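Local atomic coordinates of pyruvate-formate lyase-activating enzyme (Bacteroides vulgatus ATCC 8482, PDB entry 3CAN), a protein that is probably an activating enzyme of the radical SAM superfamily, modelled here as a parallel alpha/beta fragment. Residues P18-L21 / I22-K26; E46-D49 / E50-N54; N84-R87 / V88-D92. One frame throughout, in Å; residues are numbered along the deposited sequence. Where two conformers were deposited one is given.

Each of the three contacts is a run of about two helical turns, on a different helix flanking the parallel sheet: helix 18-30 for contact 1, helix 45-53 for contact 2 and helix 79-90 for contact 3. Each has a buried side and an outer one. Contact 1 opens its helix and is the most apolar, with F20 and I24 meeting the second subunit, which touches neither of the others. Contacts 2 and 3 lie toward the C-terminal ends of theirs and carry charge, an R53-E50 salt bridge in one and a looser R86-E90 pair in the other. Contact 2 stands in the middle, packed on contact 1 through I22 and N54 and salt-bridged to contact 3 through D49 and R87.

Contact 1. Residues P18-L21 / I22-K26; sequences PEFL and IDILK
I24 N donates to F20 O at 2.9 Å and L25 N to L21 O at 2.9 Å, the latter bond close to straight. I22 N and D23 N make the two preceding bonds of the same kind, to P18 O and E19 O, so the first two turns of helix 18-30 are held by four successive i to i+4 bonds. D23 turns its carboxylate along the helix instead of back to E19, and OD2 forms a salt bridge with R27. The helix is the connection of a beta-alpha-beta unit, carrying the chain from strand 6-10 to the parallel strand 35-38. On the side facing the second subunit F20 and I24 make a CH-pi contact: CG1 of I24 stands over one face of the F20 ring, 3.7 Å from the ring centroid and 21° off the normal. The ring's far end is touched most closely, with F20 CZ 3.5 Å from I24 CG1, and CD1 of I24 reaches the same CZ and its neighbour CE1. F20 has CG trans to its backbone N (chi1 178°), while I24 runs CG1 back beside its own N (chi1 -63°), which brings that branch against that face of the ring. Both residues also pack on the second subunit, F20 on Q31 and I24 on I24 of that chain, and I24 reaches F9 of strand 6-10 in its own chain as well. On the sheet side L21 and L25 run alongside each other in a common direction, with L21 CG 4.0 Å from L25 CD1, and both leucines rest on the same F9.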
loop_
_atom_site.group_PDB
_atom_site.type_symbol
_atom_site.label_atom_id
_atom_site.label_comp_id
_atom_site.label_asym_id
_atom_site.label_seq_id
_atom_site.Cartn_x
_atom_site.Cartn_y
_atom_site.Cartn_z
ATOM N N PRO A 18 19.954 -4.256 7.844
ATOM C CA PRO A 18 20.238 -2.883 7.435
ATOM C C PRO A 18 21.305 -2.716 6.361
ATOM O O PRO A 18 21.116 -1.906 5.447
ATOM C CB PRO A 18 20.647 -2.202 8.743
ATOM C CG PRO A 18 21.101 -3.328 9.630
ATOM C CD PRO A 18 20.198 -4.456 9.280
ATOM N N GLU A 19 22.398 -3.471 6.432
ATOM C CA GLU A 19 23.422 -3.386 5.387
ATOM C C GLU A 19 22.865 -3.830 4.027
ATOM O O GLU A 19 23.111 -3.194 2.972
ATOM C CB GLU A 19 24.637 -4.237 5.759
ATOM C CG GLU A 19 25.823 -4.091 4.824
ATOM C CD GLU A 19 26.556 -2.767 4.943
ATOM O OE1 GLU A 19 26.393 -2.064 5.973
ATOM O OE2 GLU A 19 27.303 -2.453 3.989
ATOM N N PHE A 20 22.130 -4.934 4.058
ATOM C CA PHE A 20 21.464 -5.461 2.871
ATOM C C PHE A 20 20.469 -4.455 2.280
ATOM O O PHE A 20 20.459 -4.233 1.073
ATOM C CB PHE A 20 20.725 -6.748 3.213
ATOM C CG PHE A 20 19.972 -7.327 2.051
ATOM C CD1 PHE A 20 20.669 -7.901 0.997
ATOM C CD2 PHE A 20 18.592 -7.274 1.989
ATOM C CE1 PHE A 20 20.009 -8.428 -0.096
ATOM C CE2 PHE A 20 17.913 -7.802 0.885
ATOM C CZ PHE A 20 18.619 -8.375 -0.149
ATOM N N LEU A 21 19.646 -3.869 3.144
ATOM C CA LEU A 21 18.656 -2.850 2.733
ATOM C C LEU A 21 19.341 -1.712 1.989
ATOM O O LEU A 21 18.944 -1.355 0.895
ATOM C CB LEU A 21 17.934 -2.319 3.963
ATOM C CG LEU A 21 16.939 -1.175 3.800
ATOM C CD1 LEU A 21 15.818 -1.575 2.869
ATOM C CD2 LEU A 21 16.426 -0.764 5.164
ATOM N N ILE A 22 20.406 -1.178 2.568
ATOM C CA ILE A 22 21.147 -0.080 1.936
ATOM C C ILE A 22 21.750 -0.513 0.591
ATOM O O ILE A 22 21.710 0.234 -0.393
ATOM C CB ILE A 22 22.246 0.469 2.889
ATOM C CG1 ILE A 22 21.614 1.102 4.140
ATOM C CG2 ILE A 22 23.122 1.478 2.161
ATOM C CD1 ILE A 22 20.704 2.237 3.862
ATOM N N ASP A 23 22.273 -1.735 0.517
ATOM C CA ASP A 23 22.806 -2.249 -0.741
ATOM C C ASP A 23 21.723 -2.318 -1.832
ATOM O O ASP A 23 21.936 -1.885 -2.963
ATOM C CB ASP A 23 23.422 -3.625 -0.534
ATOM C CG ASP A 23 24.125 -4.129 -1.770
ATOM O OD1 ASP A 23 25.088 -3.478 -2.217
ATOM O OD2 ASP A 23 23.680 -5.147 -2.307
ATOM N N ILE A 24 20.561 -2.850 -1.491
ATOM C CA ILE A 24 19.472 -2.955 -2.464
ATOM C C ILE A 24 19.002 -1.561 -2.856
ATOM O O ILE A 24 18.771 -1.283 -4.025
ATOM C CB ILE A 24 18.310 -3.782 -1.917
ATOM C CG1 ILE A 24 18.742 -5.234 -1.645
ATOM C CG2 ILE A 24 17.105 -3.712 -2.895
ATOM C CD1 ILE A 24 19.390 -5.974 -2.819
ATOM N N LEU A 25 18.862 -0.674 -1.876
ATOM C CA LEU A 25 18.503 0.716 -2.171
ATOM C C LEU A 25 19.499 1.371 -3.137
ATOM O O LEU A 25 19.098 2.020 -4.098
ATOM C CB LEU A 25 18.397 1.519 -0.876
ATOM C CG LEU A 25 17.184 1.205 0.003
ATOM C CD1 LEU A 25 17.316 1.951 1.341
ATOM C CD2 LEU A 25 15.863 1.593 -0.671
ATOM N N LYS A 26 20.792 1.183 -2.897
ATOM C CA LYS A 26 21.803 1.709 -3.823
ATOM C C LYS A 26 21.643 1.163 -5.245
ATOM O O LYS A 26 21.676 1.918 -6.218
ATOM C CB LYS A 26 23.206 1.430 -3.300
ATOM C CG LYS A 26 23.574 2.355 -2.163
ATOM C CD LYS A 26 24.899 2.027 -1.537
ATOM C CE LYS A 26 25.312 3.112 -0.574
ATOM N NZ LYS A 26 26.565 2.719 0.139
#

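Contact 2. Residues E46-D49 / E50-N54; sequences ETVD and EVMRN
V48 against M52 and D49 against R53 are i to i+4 pairs in the last turns of helix 45-53, the crossover helix of the beta-alpha-beta unit between parallel strands 35-38 and 57-61. The backbone repeats the same spacing, E50 N to E46 O through R53 N to D49 O. M52, a selenomethionine, bends at its last torsion (chi3 -72°), which brings CE back to the preceding turn: it lies 4.0 Å from V48 CG1 and 3.4 Å from D49 OD1. This side of the turn faces inward, with V48 on V88 and M52 on L58 and A91. The carboxylate of D49 has its stronger partner in R87 of helix 79-90, through a salt bridge at OD2. R53 folds back over the helix with a bend at chi3, laying one face of its guanidinium above D49 O, which sits 3.8 Å from the plane over its centre. E50 was deposited in two conformers; in the one given, R53 NE and NH1 both grip a single atom lying in the guanidinium plane, E50 OE1, at 3.0 Å and 2.9 Å. NE meets it from above the carboxylate plane, NH1 nearly in line with the C-O bond. N54 ND2 donates to E50 O at 2.8 Å. A water accepts weakly from R53 NH1 and donates to E46 O at 2.8 Å.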
loop_
_atom_site.group_PDB
_atom_site.type_symbol
_atom_site.label_atom_id
_atom_site.label_comp_id
_atom_site.label_asym_id
_atom_site.label_seq_id
_atom_site.Cartn_x
_atom_site.Cartn_y
_atom_site.Cartn_z
ATOM N N GLU A 46 22.056 6.505 13.082
ATOM C CA GLU A 46 22.986 6.480 11.934
ATOM C C GLU A 46 22.376 5.694 10.763
ATOM O O GLU A 46 22.635 6.007 9.600
ATOM C CB GLU A 46 24.388 5.925 12.293
ATOM C CG GLU A 46 24.591 4.416 12.044
ATOM C CD GLU A 46 26.068 3.981 11.915
ATOM O OE1 GLU A 46 26.961 4.536 12.602
ATOM O OE2 GLU A 46 26.329 3.040 11.129
ATOM N N THR A 47 21.567 4.683 11.069
ATOM C CA THR A 47 20.929 3.895 10.015
ATOM C C THR A 47 19.806 4.670 9.341
ATOM O O THR A 47 19.651 4.595 8.128
ATOM C CB THR A 47 20.376 2.564 10.529
ATOM O OG1 THR A 47 21.398 1.895 11.282
ATOM C CG2 THR A 47 19.941 1.690 9.333
ATOM N N VAL A 48 19.028 5.409 10.124
ATOM C CA VAL A 48 17.996 6.274 9.555
ATOM C C VAL A 48 18.665 7.264 8.601
ATOM O O VAL A 48 18.198 7.482 7.508
ATOM C CB VAL A 48 17.209 7.036 10.638
ATOM C CG1 VAL A 48 16.198 8.003 9.995
ATOM C CG2 VAL A 48 16.498 6.049 11.584
ATOM N N ASP A 49 19.780 7.850 9.019
ATOM C CA ASP A 49 20.507 8.801 8.168
ATOM C C ASP A 49 20.978 8.162 6.859
ATOM O O ASP A 49 20.834 8.764 5.781
ATOM C CB ASP A 49 21.718 9.372 8.913
ATOM C CG ASP A 49 21.337 10.299 10.042
ATOM O OD1 ASP A 49 20.154 10.675 10.161
ATOM O OD2 ASP A 49 22.250 10.662 10.822
ATOM N N GLU A 50 21.525 6.950 6.941
ATOM C CA GLU A 50 22.015 6.254 5.748
ATOM C C GLU A 50 20.866 5.852 4.825
ATOM O O GLU A 50 20.998 5.929 3.613
ATOM C CB GLU A 50 22.850 5.025 6.119
ATOM C CG GLU A 50 23.547 4.336 4.931
ATOM C CD GLU A 50 24.603 5.203 4.236
ATOM O OE1 GLU A 50 25.111 6.166 4.851
ATOM O OE2 GLU A 50 24.929 4.909 3.062
ATOM N N VAL A 51 19.742 5.422 5.396
ATOM C CA VAL A 51 18.549 5.124 4.588
ATOM C C VAL A 51 18.095 6.376 3.828
ATOM O O VAL A 51 17.846 6.322 2.628
ATOM C CB VAL A 51 17.388 4.565 5.433
ATOM C CG1 VAL A 51 16.083 4.554 4.605
ATOM C CG2 VAL A 51 17.726 3.141 5.914
HETATM N N MSE A 52 18.045 7.519 4.507
HETATM C CA MSE A 52 17.672 8.775 3.839
HETATM C C MSE A 52 18.613 9.151 2.684
HETATM O O MSE A 52 18.181 9.713 1.688
HETATM C CB MSE A 52 17.573 9.918 4.848
HETATM C CG MSE A 52 16.363 9.842 5.746
HETATM SE SE MSE A 52 16.124 11.452 6.824
HETATM C CE MSE A 52 17.582 11.207 8.072
ATOM N N ARG A 53 19.895 8.823 2.798
ATOM C CA ARG A 53 20.820 9.081 1.711
ATOM C C ARG A 53 20.560 8.208 0.478
ATOM O O ARG A 53 21.066 8.506 -0.613
ATOM C CB ARG A 53 22.259 8.895 2.190
ATOM C CG ARG A 53 22.744 10.030 3.056
ATOM C CD ARG A 53 24.248 9.967 3.242
ATOM N NE ARG A 53 24.596 9.091 4.343
ATOM C CZ ARG A 53 24.617 9.456 5.626
ATOM N NH1 ARG A 53 24.927 8.569 6.550
ATOM N NH2 ARG A 53 24.327 10.698 6.004
ATOM N N ASN A 54 19.754 7.157 0.641
ATOM C CA ASN A 54 19.570 6.159 -0.399
ATOM C C ASN A 54 18.103 5.857 -0.698
ATOM O O ASN A 54 17.752 4.750 -1.102
ATOM C CB ASN A 54 20.326 4.892 -0.018
ATOM C CG ASN A 54 21.835 5.120 0.045
ATOM O OD1 ASN A 54 22.502 5.253 -0.993
ATOM N ND2 ASN A 54 22.370 5.193 1.261
HETATM O O HOH W 1 25.069 7.344 8.968
#

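Contact 3. Residues N84-R87 / V88-D92; sequences NIRR and VAEAD
R86 and E90 cross at an angle one turn apart on helix 79-90, and the aliphatic part of the arginine does the touching. E90 OE2 lies against R86 CG at 3.4 Å, with R86 CD a little farther off, and the two flat groups are turned 64° from each other. E90 sends CG back beside its own N (chi1 -72°) and runs extended from there, so its carboxylate reaches alongside the arginine stem. R86 bends at chi3 (-70°), leading its guanidinium away from the carboxylate, with NH1 turned part-way back toward it: NH1 and OE2 of the two residues remain 4.3 Å apart, too far for a salt bridge. A water lies between them, accepting from R86 NH1 at 2.7 Å in the plane of the guanidinium. Its distance to E90 OE2, 2.4 Å, is suspiciously short, so that leg of the bridge is doubtful. Under this pair E90 N donates to R86 O at 2.8 Å. R87 leaves the helix in another direction, its chain running out straight as far as NE, toward its carboxylate partner D49 on helix 45-53. V88 packs inward on Y95 of strand 95-101. The amide of N84 is taken up by the loop at its side, ND2 donating to the carbonyls of L42 and T40. At the far end D92 takes a positive phi and the helix closes in a Schellman motif. A91 N still bonds to R87 O at 3.0 Å, and D92 N bonds to A89 O. The chemistry thus divides by direction: R87 reaches a carboxylate on the neighbouring helix, whereas R86 and E90 have no direct bond between their charged groups, perhaps share a water, and probably attract only moderately.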
loop_
_atom_site.group_PDB
_atom_site.type_symbol
_atom_site.label_atom_id
_atom_site.label_comp_id
_atom_site.label_asym_id
_atom_site.label_seq_id
_atom_site.Cartn_x
_atom_site.Cartn_y
_atom_site.Cartn_z
ATOM N N ASN A 84 12.078 8.788 15.878
ATOM C CA ASN A 84 12.371 8.632 14.443
ATOM C C ASN A 84 11.629 9.628 13.562
ATOM O O ASN A 84 12.181 10.139 12.576
ATOM C CB ASN A 84 12.039 7.212 13.977
ATOM C CG ASN A 84 13.083 6.197 14.404
ATOM O OD1 ASN A 84 14.172 6.567 14.869
ATOM N ND2 ASN A 84 12.738 4.904 14.305
ATOM N N ILE A 85 10.376 9.892 13.899
ATOM C CA ILE A 85 9.605 10.866 13.157
ATOM C C ILE A 85 10.249 12.233 13.329
ATOM O O ILE A 85 10.433 12.967 12.359
ATOM C CB ILE A 85 8.114 10.904 13.577
ATOM C CG1 ILE A 85 7.435 9.555 13.289
ATOM C CG2 ILE A 85 7.416 12.040 12.862
ATOM C CD1 ILE A 85 6.072 9.393 13.941
ATOM N N ARG A 86 10.626 12.576 14.564
ATOM C CA ARG A 86 11.294 13.854 14.791
ATOM C C ARG A 86 12.608 13.934 14.009
ATOM O O ARG A 86 12.913 14.968 13.422
ATOM C CB ARG A 86 11.546 14.091 16.281
ATOM C CG ARG A 86 12.110 15.472 16.604
ATOM C CD ARG A 86 12.058 15.744 18.107
ATOM N NE ARG A 86 10.686 15.926 18.570
ATOM C CZ ARG A 86 9.976 17.036 18.400
ATOM N NH1 ARG A 86 10.499 18.104 17.800
ATOM N NH2 ARG A 86 8.740 17.088 18.846
ATOM N N ARG A 87 13.368 12.840 13.982
ATOM C CA ARG A 87 14.658 12.861 13.290
ATOM C C ARG A 87 14.500 13.119 11.795
ATOM O O ARG A 87 15.252 13.918 11.224
ATOM C CB ARG A 87 15.462 11.585 13.528
ATOM C CG ARG A 87 16.945 11.811 13.240
ATOM C CD ARG A 87 17.791 10.593 13.510
ATOM N NE ARG A 87 19.194 10.857 13.168
ATOM C CZ ARG A 87 20.073 11.465 13.970
ATOM N NH1 ARG A 87 21.321 11.656 13.554
ATOM N NH2 ARG A 87 19.724 11.874 15.187
ATOM N N VAL A 88 13.535 12.459 11.165
ATOM C CA VAL A 88 13.282 12.662 9.749
ATOM C C VAL A 88 12.824 14.099 9.475
ATOM O O VAL A 88 13.288 14.742 8.525
ATOM C CB VAL A 88 12.266 11.637 9.228
ATOM C CG1 VAL A 88 12.009 11.833 7.743
ATOM C CG2 VAL A 88 12.781 10.208 9.517
ATOM N N ALA A 89 11.930 14.601 10.319
ATOM C CA ALA A 89 11.452 15.978 10.197
ATOM C C ALA A 89 12.597 16.990 10.313
ATOM O O ALA A 89 12.676 17.959 9.530
ATOM C CB ALA A 89 10.388 16.249 11.245
ATOM N N GLU A 90 13.486 16.768 11.288
ATOM C CA GLU A 90 14.626 17.675 11.513
ATOM C C GLU A 90 15.669 17.606 10.391
ATOM O O GLU A 90 16.437 18.555 10.181
ATOM C CB GLU A 90 15.297 17.379 12.861
ATOM C CG GLU A 90 14.467 17.830 14.053
ATOM C CD GLU A 90 15.071 17.461 15.404
ATOM O OE1 GLU A 90 16.079 16.719 15.456
ATOM O OE2 GLU A 90 14.520 17.912 16.425
ATOM N N ALA A 91 15.686 16.484 9.681
ATOM C CA ALA A 91 16.543 16.289 8.515
ATOM C C ALA A 91 15.979 16.936 7.249
ATOM O O ALA A 91 16.629 16.896 6.213
ATOM C CB ALA A 91 16.765 14.802 8.283
ATOM N N ASP A 92 14.788 17.532 7.343
ATOM C CA ASP A 92 14.092 18.164 6.225
ATOM C C ASP A 92 13.918 17.208 5.041
ATOM O O ASP A 92 14.205 17.552 3.903
ATOM C CB ASP A 92 14.811 19.444 5.786
ATOM C CG ASP A 92 13.956 20.314 4.875
ATOM O OD1 ASP A 92 12.707 20.260 4.966
ATOM O OD2 ASP A 92 14.545 21.073 4.087
HETATM O O HOH W 2 12.468 19.165 16.250
#